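Dihydropyrimidinase (Brevibacillus agri, PDB 3SFW) probably catalyses the zinc-dependent hydrolytic ring opening of dihydropyrimidines to N-carbamoyl beta-amino acids, as in other dihydropyrimidinases of the amidohydrolase family. Local coordinates at residues D56-L61 against V90-T95; L61-G66 against D315-N320; Y120-M125 against G450-R455. One frame throughout, in Å; residues are numbered along the deposited sequence.

Contacts 1 and 2 meet at a zinc ion of an amidohydrolase barrel, and contact 3 lies one strand further on. Contact 1 pairs strands 49-59 and 86-93 and supplies His58 and His60 to the zinc ion; contact 2 brings Asp315 to the same metal and shares Leu61 with contact 1. Their centres are 10 Å apart, and His60 N probably hydrogen-bonds His316 O at 3.0 Å. Contact 3 involves strand 119-124, its centre 9 Å from that of contact 1; there Pro57 O and His123 NE2, 2.7 Å apart, probably share a hydrogen bond. Contacts 2 and 3 do not touch, their nearest atoms being about 7 Å apart.

Contact 1: D56-L61 against V90-T95; sequences DPHTHL and VDFCLT. With ZN (zinc ion), chain F.
Phe92 packs against both zinc-binding histidines of the 56-61 segment. Its CB lies near CE1 and ND1 of His60, and CG, anti to the carbonyl carbon (chi1 -70°), stays near His60 CE1. CD1 comes to 3.3 Å from His60 CE1, while CE1 stands over one face of the His58 ring, 3.3 Å from His58 CD2. On the far side CE2 packs on His123 CD2 of the next strand. The Phe92-His58 pair is edge-to-face, planes at 67°; the Phe92 and His60 rings scarcely overlap. Both histidines bind the zinc ion through NE2, and His58 ND1 is held by Glu262. The parallel strands are joined by Phe92 N to Thr59 O, 3.2 Å, and Val90 N to Asp56 O. Asp91 OD2 takes two bonds: Thr59 OG1 at 2.8 Å on the anti side, tilted out of the carboxylate plane, and Leu61 N on the syn lone pair, also 2.8 Å, almost straight at 174°. Asp91 OD1 is bound by Trp108 and water 2. This buried carboxylate, gripped at both oxygens, is probably ionised and ties down the chain on both sides of His60, consistent with a steady setting for that zinc ligand.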
ATOM      1  N   ASP A  56      24.911 -19.184  11.260  1.00  8.65           N
ATOM      2  CA  ASP A  56      24.202 -18.191  12.050  1.00  9.28           C
ATOM      3  C   ASP A  56      24.856 -16.839  11.896  1.00 10.10           C
ATOM      4  O   ASP A  56      25.974 -16.658  12.336  1.00 11.00           O
ATOM      5  CB  ASP A  56      24.258 -18.580  13.542  1.00  8.58           C
ATOM      6  CG  ASP A  56      23.332 -17.719  14.419  1.00 11.94           C
ATOM      7  OD1 ASP A  56      22.894 -16.634  14.002  1.00 10.39           O
ATOM      8  OD2 ASP A  56      23.046 -18.144  15.565  1.00 10.51           O
ATOM      9  N   PRO A  57      24.217 -15.926  11.156  1.00  7.39           N
ATOM     10  CA  PRO A  57      24.867 -14.656  10.870  1.00  9.18           C
ATOM     11  C   PRO A  57      24.732 -13.646  12.020  1.00  8.25           C
ATOM     12  O   PRO A  57      24.988 -12.451  11.804  1.00 10.00           O
ATOM     13  CB  PRO A  57      24.066 -14.105   9.686  1.00 11.44           C
ATOM     14  CG  PRO A  57      22.640 -14.669   9.895  1.00 10.50           C
ATOM     15  CD  PRO A  57      22.942 -16.093  10.419  1.00  9.00           C
ATOM     16  N   HIS A  58      24.235 -14.075  13.174  1.00  8.69           N
ATOM     17  CA  HIS A  58      23.888 -13.083  14.191  1.00  9.86           C
ATOM     18  C   HIS A  58      24.246 -13.549  15.602  1.00  9.47           C
ATOM     19  O   HIS A  58      23.402 -14.070  16.338  1.00 10.08           O
ATOM     20  CB  HIS A  58      22.410 -12.681  14.076  1.00  7.68           C
ATOM     21  CG  HIS A  58      22.062 -11.424  14.826  1.00  7.87           C
ATOM     22  ND1 HIS A  58      21.048 -10.579  14.419  1.00  9.97           N
ATOM     23  CD2 HIS A  58      22.645 -10.831  15.902  1.00 10.78           C
ATOM     24  CE1 HIS A  58      21.004  -9.530  15.230  1.00 10.74           C
ATOM     25  NE2 HIS A  58      21.966  -9.662  16.132  1.00  9.26           N
ATOM     26  N   THR A  59      25.535 -13.418  15.962  1.00  9.28           N
ATOM     27  CA  THR A  59      25.971 -13.872  17.310  1.00  9.66           C
ATOM     28  C   THR A  59      26.756 -12.777  18.029  1.00 10.37           C
ATOM     29  O   THR A  59      27.298 -11.875  17.394  1.00  9.98           O
ATOM     30  CB  THR A  59      26.812 -15.166  17.259  1.00 10.24           C
ATOM     31  OG1 THR A  59      28.063 -14.928  16.588  1.00 10.25           O
ATOM     32  CG2 THR A  59      26.046 -16.263  16.419  1.00  9.50           C
ATOM     33  N   HIS A  60      26.760 -12.850  19.359  1.00 10.87           N
ATOM     34  CA  HIS A  60      27.455 -11.894  20.212  1.00 10.62           C
ATOM     35  C   HIS A  60      28.206 -12.662  21.310  1.00 11.11           C
ATOM     36  O   HIS A  60      27.807 -12.640  22.498  1.00 12.51           O
ATOM     37  CB  HIS A  60      26.446 -10.925  20.867  1.00 10.24           C
ATOM     38  CG  HIS A  60      25.670 -10.115  19.873  1.00  7.68           C
ATOM     39  ND1 HIS A  60      26.215  -9.026  19.224  1.00  9.57           N
ATOM     40  CD2 HIS A  60      24.417 -10.265  19.384  1.00 10.07           C
ATOM     41  CE1 HIS A  60      25.303  -8.491  18.425  1.00 10.87           C
ATOM     42  NE2 HIS A  60      24.209  -9.247  18.481  1.00 10.65           N
ATOM     43  N   LEU A  61      29.244 -13.399  20.911  1.00 10.26           N
ATOM     44  CA  LEU A  61      29.979 -14.199  21.901  1.00 12.09           C
ATOM     45  C   LEU A  61      31.020 -13.317  22.625  1.00 12.79           C
ATOM     46  O   LEU A  61      31.712 -12.495  21.993  1.00 12.12           O
ATOM     47  CB  LEU A  61      30.699 -15.353  21.183  1.00 11.87           C
ATOM     48  CG  LEU A  61      29.796 -16.242  20.314  1.00 12.10           C
ATOM     49  CD1 LEU A  61      30.605 -17.453  19.793  1.00 11.25           C
ATOM     50  CD2 LEU A  61      28.601 -16.760  21.175  1.00 12.86           C
ATOM     51  N   VAL A  90      28.701 -15.777  12.280  1.00  8.75           N
ATOM     52  CA  VAL A  90      29.279 -14.493  11.935  1.00  9.61           C
ATOM     53  C   VAL A  90      28.932 -13.572  13.076  1.00  9.05           C
ATOM     54  O   VAL A  90      27.723 -13.330  13.372  1.00 10.02           O
ATOM     55  CB  VAL A  90      28.761 -13.928  10.579  1.00 10.44           C
ATOM     56  CG1 VAL A  90      29.697 -12.767  10.133  1.00  9.99           C
ATOM     57  CG2 VAL A  90      28.765 -15.065   9.479  1.00 10.00           C
ATOM     58  N   ASP A  91      29.979 -13.175  13.803  1.00  9.99           N
ATOM     59  CA  ASP A  91      29.823 -12.468  15.080  1.00  9.77           C
ATOM     60  C   ASP A  91      30.062 -10.961  14.910  1.00 11.58           C
ATOM     61  O   ASP A  91      30.871 -10.542  14.084  1.00  9.93           O
ATOM     62  CB  ASP A  91      30.869 -13.061  16.046  1.00 10.42           C
ATOM     63  CG  ASP A  91      30.594 -12.709  17.494  1.00 11.85           C
ATOM     64  OD1 ASP A  91      31.103 -11.667  17.942  1.00 12.26           O
ATOM     65  OD2 ASP A  91      29.849 -13.495  18.158  1.00 10.02           O
ATOM     66  N   PHE A  92      29.366 -10.141  15.704  1.00 10.28           N
ATOM     67  CA  PHE A  92      29.558  -8.687  15.644  1.00  9.72           C
ATOM     68  C   PHE A  92      30.774  -8.157  16.424  1.00 12.42           C
ATOM     69  O   PHE A  92      30.740  -8.031  17.673  1.00 12.48           O
ATOM     70  CB  PHE A  92      28.260  -7.987  16.109  1.00  9.09           C
ATOM     71  CG  PHE A  92      27.132  -8.141  15.130  1.00 10.67           C
ATOM     72  CD1 PHE A  92      26.180  -9.150  15.272  1.00 10.39           C
ATOM     73  CD2 PHE A  92      27.019  -7.273  14.073  1.00  9.55           C
ATOM     74  CE1 PHE A  92      25.153  -9.296  14.384  1.00 11.20           C
ATOM     75  CE2 PHE A  92      25.993  -7.425  13.140  1.00  8.64           C
ATOM     76  CZ  PHE A  92      25.067  -8.468  13.288  1.00 10.44           C
ATOM     77  N   CYS A  93      31.753  -7.683  15.667  1.00 10.61           N
ATOM     78  CA  CYS A  93      32.905  -6.969  16.243  1.00 11.18           C
ATOM     79  C   CYS A  93      32.514  -5.518  16.547  1.00 12.44           C
ATOM     80  O   CYS A  93      32.172  -4.716  15.637  1.00 10.82           O
ATOM     81  CB  CYS A  93      34.051  -7.024  15.229  1.00 12.32           C
ATOM     82  SG  CYS A  93      35.470  -6.009  15.737  1.00 14.00           S
ATOM     83  N   LEU A  94      32.505  -5.170  17.834  1.00 12.48           N
ATOM     84  CA  LEU A  94      32.062  -3.842  18.234  1.00 10.91           C
ATOM     85  C   LEU A  94      33.222  -2.865  18.198  1.00 13.33           C
ATOM     86  O   LEU A  94      34.364  -3.244  18.433  1.00 14.61           O
ATOM     87  CB  LEU A  94      31.509  -3.880  19.646  1.00 11.20           C
ATOM     88  CG  LEU A  94      30.413  -4.913  19.859  1.00 14.13           C
ATOM     89  CD1 LEU A  94      29.906  -4.757  21.327  1.00 13.54           C
ATOM     90  CD2 LEU A  94      29.233  -4.723  18.846  1.00 15.19           C
ATOM     91  N   THR A  95      32.898  -1.604  17.967  1.00 13.11           N
ATOM     92  CA  THR A  95      33.918  -0.539  17.937  1.00 18.54           C
ATOM     93  C   THR A  95      33.497   0.609  18.862  1.00 24.98           C
ATOM     94  O   THR A  95      32.339   0.725  19.247  1.00 20.49           O
ATOM     95  CB  THR A  95      34.074   0.026  16.522  1.00 17.15           C
ATOM     96  OG1 THR A  95      32.816   0.579  16.073  1.00 19.30           O
ATOM     97  CG2 THR A  95      34.508  -1.062  15.573  1.00 14.73           C
TER
HETATM   98 ZN    ZN F 502      22.323  -8.496  17.894  1.00 14.91          ZN
HETATM   99  O   HOH W   1      28.938  -8.362  19.709  1.00 11.93           O
HETATM  100  O   HOH W   2      30.614 -10.532  20.315  1.00 13.39           O

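Contact 2: L61-G66 against D315-N320; sequences LDMPFG and DHCPFN. With ZN (zinc ion), chain F.
Leu61 meets His316 through carbon atoms: the methyl CD2 of Leu61 lies 3.6 Å from His316 CD2, in the plane of the imidazole and at its edge, the side chains crossing at about a right angle. Pro318 CD sits over one face of the same ring, toward the rim, and the ring nitrogens are bound elsewhere, NE2 by Asp72 and ND1 by the backbone of Ile341, which should fix its rotation.

Sulfur contacts form the middle of the interface. Met63, with CG anti to its backbone N (chi1 179°) and the chain extended beyond, brings SD to 3.9 Å from Cys317 SG. Its CE rests over one face of the Phe65 ring, offset toward the rim. Cys317 SG also approaches Phe65 CD2 at 4.2 Å, a sulfur-aromatic contact made obliquely, with SG 5.3 Å from the ring centroid.

The aromatic part joins Phe65 to Phe319: Phe319 CZ lies 4.2 Å from Phe65 CD2, at the edge of the Phe65 ring. Phe319 CE1 lies 3.8 Å from the backbone Phe65 O.

Metal binding comes from Asp315, whose OD1 holds the zinc ion at 2.1 Å together with His58, His60 and the carboxylated Lys150, which also binds the second zinc ion. The loop after strand 311-312 thus packs against the segment following the His-x-His pair, as in the amidohydrolase barrel, where a metal-binding aspartate after the last barrel strand faces the histidines of the first.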
ATOM      1  N   LEU A  61      29.244 -13.399  20.911  1.00 10.26           N
ATOM      2  CA  LEU A  61      29.979 -14.199  21.901  1.00 12.09           C
ATOM      3  C   LEU A  61      31.020 -13.317  22.625  1.00 12.79           C
ATOM      4  O   LEU A  61      31.712 -12.495  21.993  1.00 12.12           O
ATOM      5  CB  LEU A  61      30.699 -15.353  21.183  1.00 11.87           C
ATOM      6  CG  LEU A  61      29.796 -16.242  20.314  1.00 12.10           C
ATOM      7  CD1 LEU A  61      30.605 -17.453  19.793  1.00 11.25           C
ATOM      8  CD2 LEU A  61      28.601 -16.760  21.175  1.00 12.86           C
ATOM      9  N   ASP A  62      31.181 -13.534  23.939  1.00 12.84           N
ATOM     10  CA  ASP A  62      32.127 -12.769  24.740  1.00 12.52           C
ATOM     11  C   ASP A  62      31.982 -11.276  24.534  1.00 13.90           C
ATOM     12  O   ASP A  62      32.985 -10.550  24.348  1.00 13.38           O
ATOM     13  CB  ASP A  62      33.568 -13.204  24.433  1.00 12.46           C
ATOM     14  CG  ASP A  62      34.541 -12.879  25.571  1.00 23.29           C
ATOM     15  OD1 ASP A  62      34.180 -13.029  26.765  1.00 20.40           O
ATOM     16  OD2 ASP A  62      35.682 -12.480  25.257  1.00 26.12           O
ATOM     17  N   MET A  63      30.745 -10.815  24.484  1.00 11.77           N
ATOM     18  CA  MET A  63      30.468  -9.426  24.142  1.00 11.41           C
ATOM     19  C   MET A  63      30.325  -8.592  25.422  1.00 13.18           C
ATOM     20  O   MET A  63      29.503  -8.900  26.284  1.00 14.42           O
ATOM     21  CB  MET A  63      29.130  -9.361  23.389  1.00 11.25           C
ATOM     22  CG  MET A  63      28.717  -7.904  23.004  1.00 13.66           C
ATOM     23  SD  MET A  63      26.915  -7.836  22.843  1.00 14.93           S
ATOM     24  CE  MET A  63      26.627  -6.240  22.172  1.00 15.38           C
ATOM     25  N   PRO A  64      31.043  -7.476  25.509  1.00 15.33           N
ATOM     26  CA  PRO A  64      30.776  -6.550  26.633  1.00 15.80           C
ATOM     27  C   PRO A  64      29.505  -5.734  26.385  1.00 15.50           C
ATOM     28  O   PRO A  64      29.416  -5.030  25.368  1.00 18.33           O
ATOM     29  CB  PRO A  64      32.006  -5.617  26.615  1.00 19.69           C
ATOM     30  CG  PRO A  64      32.444  -5.605  25.141  1.00 20.64           C
ATOM     31  CD  PRO A  64      32.061  -6.967  24.559  1.00 17.47           C
ATOM     32  N   PHE A  65      28.542  -5.809  27.293  1.00 18.91           N
ATOM     33  CA  PHE A  65      27.210  -5.166  27.064  1.00 19.59           C
ATOM     34  C   PHE A  65      26.400  -5.246  28.347  1.00 20.04           C
ATOM     35  O   PHE A  65      26.597  -6.166  29.147  1.00 20.67           O
ATOM     36  CB  PHE A  65      26.462  -5.913  25.938  1.00 19.26           C
ATOM     37  CG  PHE A  65      25.207  -5.214  25.415  1.00 19.24           C
ATOM     38  CD1 PHE A  65      25.266  -3.919  24.875  1.00 18.02           C
ATOM     39  CD2 PHE A  65      24.063  -5.979  25.183  1.00 18.14           C
ATOM     40  CE1 PHE A  65      24.148  -3.360  24.245  1.00 21.39           C
ATOM     41  CE2 PHE A  65      22.931  -5.433  24.561  1.00 18.66           C
ATOM     42  CZ  PHE A  65      22.977  -4.089  24.108  1.00 19.92           C
ATOM     43  N   GLY A  66      25.529  -4.261  28.553  1.00 18.12           N
ATOM     44  CA  GLY A  66      24.516  -4.344  29.612  1.00 21.00           C
ATOM     45  C   GLY A  66      25.160  -4.292  30.988  1.00 23.28           C
ATOM     46  O   GLY A  66      24.611  -4.814  31.946  1.00 23.43           O
ATOM     47  N   ASP A 315      20.655 -13.976  17.097  1.00 10.12           N
ATOM     48  CA  ASP A 315      20.955 -12.845  18.044  1.00 10.99           C
ATOM     49  C   ASP A 315      21.332 -13.455  19.415  1.00 10.94           C
ATOM     50  O   ASP A 315      20.925 -12.975  20.498  1.00 12.90           O
ATOM     51  CB  ASP A 315      19.804 -11.794  18.165  1.00 11.04           C
ATOM     52  CG  ASP A 315      20.243 -10.492  18.830  1.00 11.75           C
ATOM     53  OD1 ASP A 315      21.478 -10.206  18.843  1.00 11.39           O
ATOM     54  OD2 ASP A 315      19.338  -9.773  19.363  1.00 10.57           O
ATOM     55  N   HIS A 316      22.152 -14.490  19.370  1.00  9.31           N
ATOM     56  CA  HIS A 316      22.597 -15.138  20.625  1.00  9.01           C
ATOM     57  C   HIS A 316      23.385 -14.106  21.444  1.00 11.57           C
ATOM     58  O   HIS A 316      24.433 -13.626  21.008  1.00 10.40           O
ATOM     59  CB  HIS A 316      23.528 -16.314  20.307  1.00 11.61           C
ATOM     60  CG  HIS A 316      23.915 -17.102  21.520  1.00 10.01           C
ATOM     61  ND1 HIS A 316      22.980 -17.761  22.296  1.00 11.39           N
ATOM     62  CD2 HIS A 316      25.122 -17.355  22.070  1.00 10.33           C
ATOM     63  CE1 HIS A 316      23.598 -18.372  23.293  1.00 12.11           C
ATOM     64  NE2 HIS A 316      24.900 -18.129  23.186  1.00 10.73           N
ATOM     65  N   CYS A 317      22.898 -13.797  22.648  1.00 11.48           N
ATOM     66  CA  CYS A 317      23.498 -12.703  23.413  1.00 10.91           C
ATOM     67  C   CYS A 317      23.171 -13.058  24.906  1.00 12.04           C
ATOM     68  O   CYS A 317      22.387 -12.367  25.555  1.00 13.51           O
ATOM     69  CB  CYS A 317      22.861 -11.374  22.955  1.00 13.30           C
ATOM     70  SG  CYS A 317      23.733  -9.879  23.600  1.00 14.50           S
ATOM     71  N   PRO A 318      23.746 -14.166  25.403  1.00 12.86           N
ATOM     72  CA  PRO A 318      23.236 -14.777  26.645  1.00 11.87           C
ATOM     73  C   PRO A 318      23.750 -14.090  27.925  1.00 13.67           C
ATOM     74  O   PRO A 318      24.931 -13.698  28.012  1.00 11.81           O
ATOM     75  CB  PRO A 318      23.751 -16.219  26.554  1.00 12.14           C
ATOM     76  CG  PRO A 318      25.100 -16.035  25.832  1.00 13.25           C
ATOM     77  CD  PRO A 318      24.737 -15.034  24.739  1.00 14.41           C
ATOM     78  N   PHE A 319      22.862 -13.973  28.909  1.00 13.22           N
ATOM     79  CA  PHE A 319      23.256 -13.559  30.263  1.00 14.32           C
ATOM     80  C   PHE A 319      22.521 -14.472  31.223  1.00 13.29           C
ATOM     81  O   PHE A 319      21.309 -14.711  31.061  1.00 14.94           O
ATOM     82  CB  PHE A 319      22.802 -12.122  30.507  1.00 16.17           C
ATOM     83  CG  PHE A 319      23.422 -11.119  29.569  1.00 14.91           C
ATOM     84  CD1 PHE A 319      24.718 -10.643  29.800  1.00 15.99           C
ATOM     85  CD2 PHE A 319      22.719 -10.659  28.444  1.00 16.40           C
ATOM     86  CE1 PHE A 319      25.325  -9.741  28.905  1.00 13.85           C
ATOM     87  CE2 PHE A 319      23.307  -9.707  27.547  1.00 15.23           C
ATOM     88  CZ  PHE A 319      24.597  -9.216  27.815  1.00 14.77           C
ATOM     89  N   ASN A 320      23.225 -14.969  32.231  1.00 15.72           N
ATOM     90  CA  ASN A 320      22.567 -15.744  33.264  1.00 14.79           C
ATOM     91  C   ASN A 320      21.428 -14.965  33.925  1.00 14.77           C
ATOM     92  O   ASN A 320      21.508 -13.759  34.158  1.00 14.67           O
ATOM     93  CB  ASN A 320      23.583 -16.155  34.338  1.00 13.53           C
ATOM     94  CG  ASN A 320      24.571 -17.133  33.826  1.00 15.64           C
ATOM     95  OD1 ASN A 320      24.231 -18.279  33.564  1.00 15.89           O
ATOM     96  ND2 ASN A 320      25.816 -16.677  33.613  1.00 15.77           N
TER
HETATM   97 ZN    ZN F 502      22.323  -8.496  17.894  1.00 14.91          ZN

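Contact 3: Y120-M125 against G450-R455; sequences YGFHLM and GRYVKR
Strand 119-124 of the barrel is flanked here by the C-terminal 450-455 segment, and Tyr120 meets Tyr452 where their backbones bridge. Tyr120 N gives to Arg451 O at 3.0 Å, and Tyr120 O takes Val453 N at 2.7 Å. The Tyr120 ring (CG between backbone N and carbonyl carbon, chi1 54°) lies against 450-455, with Tyr452 CA over one face, 3.8 Å from the centroid, a CH-pi contact; Tyr120 CE2 meets Tyr452 CB at 3.7 Å. Water 3 joins Tyr120 OH to Gly450 O. An alanine in place of Tyr120 would probably leave Tyr452 CA without its aromatic cover and water 3 without its phenolic partner. Further along, Tyr452 CE1 touches Phe122 CD2 at 3.6 Å, the rings oblique, and Tyr452 OH is hydrogen-bonded to Glu144 O. Arg455 NH1 donates to Phe122 O at 2.8 Å from above the carbonyl plane and also bonds Ser148. Water 4 gathers Phe122 N, Tyr452 OH, Val453 O and Arg455 NE, tying the strand to the tail through one water. The Tyr120, Phe122 and Tyr452 cluster, with one backbone bridge, joins the chain's C-terminal tail to strand 119-124 of the TIM-barrel amidohydrolase fold.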
ATOM      1  N   TYR A 120      34.164 -19.208  11.746  1.00 11.36           N
ATOM      2  CA  TYR A 120      33.557 -17.926  12.158  1.00 10.13           C
ATOM      3  C   TYR A 120      33.997 -16.816  11.228  1.00 10.40           C
ATOM      4  O   TYR A 120      35.185 -16.744  10.832  1.00 11.40           O
ATOM      5  CB  TYR A 120      33.916 -17.562  13.618  1.00 12.24           C
ATOM      6  CG  TYR A 120      35.418 -17.549  13.896  1.00 10.29           C
ATOM      7  CD1 TYR A 120      36.113 -18.748  14.174  1.00  9.90           C
ATOM      8  CD2 TYR A 120      36.137 -16.324  13.896  1.00 11.11           C
ATOM      9  CE1 TYR A 120      37.531 -18.752  14.325  1.00 10.29           C
ATOM     10  CE2 TYR A 120      37.524 -16.317  14.064  1.00 13.85           C
ATOM     11  CZ  TYR A 120      38.206 -17.516  14.321  1.00 13.01           C
ATOM     12  OH  TYR A 120      39.587 -17.476  14.482  1.00 14.40           O
ATOM     13  N   GLY A 121      33.096 -15.863  11.009  1.00 11.42           N
ATOM     14  CA  GLY A 121      33.495 -14.624  10.412  1.00 10.54           C
ATOM     15  C   GLY A 121      33.128 -13.520  11.361  1.00 10.76           C
ATOM     16  O   GLY A 121      32.533 -13.780  12.447  1.00 11.98           O
ATOM     17  N   PHE A 122      33.486 -12.288  10.989  1.00 11.86           N
ATOM     18  CA  PHE A 122      33.056 -11.121  11.738  1.00  9.77           C
ATOM     19  C   PHE A 122      32.292 -10.144  10.851  1.00  9.47           C
ATOM     20  O   PHE A 122      32.705  -9.867   9.720  1.00 11.76           O
ATOM     21  CB  PHE A 122      34.270 -10.361  12.334  1.00  9.78           C
ATOM     22  CG  PHE A 122      35.081 -11.176  13.317  1.00 11.19           C
ATOM     23  CD1 PHE A 122      34.458 -11.995  14.286  1.00 12.77           C
ATOM     24  CD2 PHE A 122      36.473 -11.121  13.273  1.00 13.52           C
ATOM     25  CE1 PHE A 122      35.183 -12.794  15.098  1.00 15.18           C
ATOM     26  CE2 PHE A 122      37.236 -11.951  14.119  1.00 16.45           C
ATOM     27  CZ  PHE A 122      36.602 -12.747  15.047  1.00 14.60           C
ATOM     28  N   HIS A 123      31.261  -9.499  11.434  1.00 10.26           N
ATOM     29  CA  HIS A 123      30.771  -8.191  10.929  1.00  9.34           C
ATOM     30  C   HIS A 123      31.498  -7.074  11.690  1.00 11.38           C
ATOM     31  O   HIS A 123      32.000  -7.296  12.785  1.00 10.36           O
ATOM     32  CB  HIS A 123      29.254  -8.006  11.187  1.00  9.33           C
ATOM     33  CG  HIS A 123      28.421  -9.219  10.918  1.00  9.60           C
ATOM     34  ND1 HIS A 123      28.124  -9.674   9.635  1.00  9.42           N
ATOM     35  CD2 HIS A 123      27.742 -10.020  11.778  1.00 10.71           C
ATOM     36  CE1 HIS A 123      27.295 -10.703   9.741  1.00 11.70           C
ATOM     37  NE2 HIS A 123      27.118 -10.977  11.032  1.00 11.22           N
ATOM     38  N   LEU A 124      31.405  -5.843  11.209  1.00 10.25           N
ATOM     39  CA  LEU A 124      32.053  -4.709  11.951  1.00 10.00           C
ATOM     40  C   LEU A 124      31.047  -3.609  12.245  1.00 11.11           C
ATOM     41  O   LEU A 124      30.409  -3.075  11.319  1.00 11.33           O
ATOM     42  CB  LEU A 124      33.194  -4.128  11.102  1.00  9.45           C
ATOM     43  CG  LEU A 124      33.960  -2.995  11.801  1.00 10.33           C
ATOM     44  CD1 LEU A 124      34.726  -3.578  13.004  1.00 13.28           C
ATOM     45  CD2 LEU A 124      34.948  -2.431  10.775  1.00 13.28           C
ATOM     46  N   MET A 125      30.903  -3.265  13.526  1.00 11.40           N
ATOM     47  CA  MET A 125      30.091  -2.096  13.952  1.00 11.54           C
ATOM     48  C   MET A 125      30.707  -0.779  13.487  1.00 13.16           C
ATOM     49  O   MET A 125      31.912  -0.584  13.617  1.00 13.65           O
ATOM     50  CB  MET A 125      29.981  -2.093  15.462  1.00 10.77           C
ATOM     51  CG  MET A 125      29.369  -0.782  16.010  1.00 11.17           C
ATOM     52  SD  MET A 125      29.401  -0.994  17.837  1.00 14.38           S
ATOM     53  CE  MET A 125      29.148   0.743  18.282  1.00 17.45           C
ATOM     54  N   GLY A 450      38.170 -24.491  14.873  1.00 11.95           N
ATOM     55  CA  GLY A 450      37.486 -23.538  14.001  1.00  9.82           C
ATOM     56  C   GLY A 450      38.439 -22.549  13.391  1.00 13.34           C
ATOM     57  O   GLY A 450      39.493 -22.249  13.962  1.00 15.72           O
ATOM     58  N   ARG A 451      38.126 -22.118  12.164  1.00 11.72           N
ATOM     59  CA  ARG A 451      38.949 -21.134  11.430  1.00 12.52           C
ATOM     60  C   ARG A 451      38.152 -19.894  11.045  1.00 12.76           C
ATOM     61  O   ARG A 451      36.942 -19.957  10.815  1.00 14.51           O
ATOM     62  CB  ARG A 451      39.542 -21.728  10.139  1.00 17.63           C
ATOM     63  CG  ARG A 451      40.398 -22.959  10.432  1.00 26.71           C
ATOM     64  CD  ARG A 451      41.545 -23.078   9.467  1.00 34.54           C
ATOM     65  NE  ARG A 451      41.087 -23.511   8.164  1.00 37.35           N
ATOM     66  CZ  ARG A 451      41.461 -24.653   7.580  1.00 40.50           C
ATOM     67  NH1 ARG A 451      40.964 -24.974   6.390  1.00 38.60           N
ATOM     68  NH2 ARG A 451      42.320 -25.472   8.179  1.00 38.45           N
ATOM     69  N   TYR A 452      38.868 -18.779  10.971  1.00 13.55           N
ATOM     70  CA  TYR A 452      38.276 -17.503  10.558  1.00 12.13           C
ATOM     71  C   TYR A 452      37.974 -17.591   9.075  1.00 15.88           C
ATOM     72  O   TYR A 452      38.802 -18.097   8.299  1.00 17.41           O
ATOM     73  CB  TYR A 452      39.278 -16.340  10.809  1.00 13.13           C
ATOM     74  CG  TYR A 452      38.763 -15.019  10.254  1.00 12.32           C
ATOM     75  CD1 TYR A 452      37.682 -14.372  10.864  1.00 11.78           C
ATOM     76  CD2 TYR A 452      39.377 -14.391   9.144  1.00 14.25           C
ATOM     77  CE1 TYR A 452      37.174 -13.172  10.361  1.00 13.81           C
ATOM     78  CE2 TYR A 452      38.838 -13.222   8.604  1.00 13.61           C
ATOM     79  CZ  TYR A 452      37.757 -12.612   9.226  1.00 14.54           C
ATOM     80  OH  TYR A 452      37.251 -11.437   8.757  1.00 15.24           O
ATOM     81  N   VAL A 453      36.822 -17.065   8.672  1.00 13.44           N
ATOM     82  CA  VAL A 453      36.437 -17.049   7.245  1.00 14.63           C
ATOM     83  C   VAL A 453      36.522 -15.644   6.681  1.00 14.21           C
ATOM     84  O   VAL A 453      35.903 -14.718   7.229  1.00 12.91           O
ATOM     85  CB  VAL A 453      34.976 -17.550   7.082  1.00 14.59           C
ATOM     86  CG1 VAL A 453      34.577 -17.543   5.575  1.00 16.16           C
ATOM     87  CG2 VAL A 453      34.893 -18.972   7.652  1.00 19.04           C
ATOM     88  N   LYS A 454      37.404 -15.442   5.697  1.00 13.32           N
ATOM     89  CA  LYS A 454      37.533 -14.123   5.028  1.00 14.61           C
ATOM     90  C   LYS A 454      36.483 -14.055   3.933  1.00 16.64           C
ATOM     91  O   LYS A 454      36.445 -14.933   3.063  1.00 17.48           O
ATOM     92  CB  LYS A 454      38.954 -13.951   4.396  1.00 21.21           C
ATOM     93  CG  LYS A 454      40.071 -13.515   5.373  1.00 31.56           C
ATOM     94  CD  LYS A 454      41.414 -13.242   4.609  1.00 36.19           C
ATOM     95  CE  LYS A 454      42.347 -12.169   5.286  1.00 39.64           C
ATOM     96  NZ  LYS A 454      42.320 -12.081   6.794  1.00 37.73           N
ATOM     97  N   ARG A 455      35.536 -13.125   4.057  1.00  9.28           N
ATOM     98  CA  ARG A 455      34.357 -13.154   3.212  1.00  9.27           C
ATOM     99  C   ARG A 455      34.470 -12.290   1.993  1.00 10.59           C
ATOM    100  O   ARG A 455      35.237 -11.311   1.973  1.00 12.25           O
ATOM    101  CB  ARG A 455      33.139 -12.773   4.072  1.00  9.68           C
ATOM    102  CG  ARG A 455      33.006 -13.802   5.232  1.00  9.16           C
ATOM    103  CD  ARG A 455      31.832 -13.493   6.206  1.00  8.96           C
ATOM    104  NE  ARG A 455      31.997 -12.189   6.857  1.00 10.29           N
ATOM    105  CZ  ARG A 455      31.234 -11.127   6.602  1.00  9.94           C
ATOM    106  NH1 ARG A 455      31.450  -9.982   7.270  1.00  9.15           N
ATOM    107  NH2 ARG A 455      30.218 -11.218   5.704  1.00  9.25           N
TER
HETATM  108  O   HOH W   3      40.937 -19.681  14.520  1.00 26.05           O
HETATM  109  O   HOH W   4      34.538 -12.496   8.218  1.00 10.56           O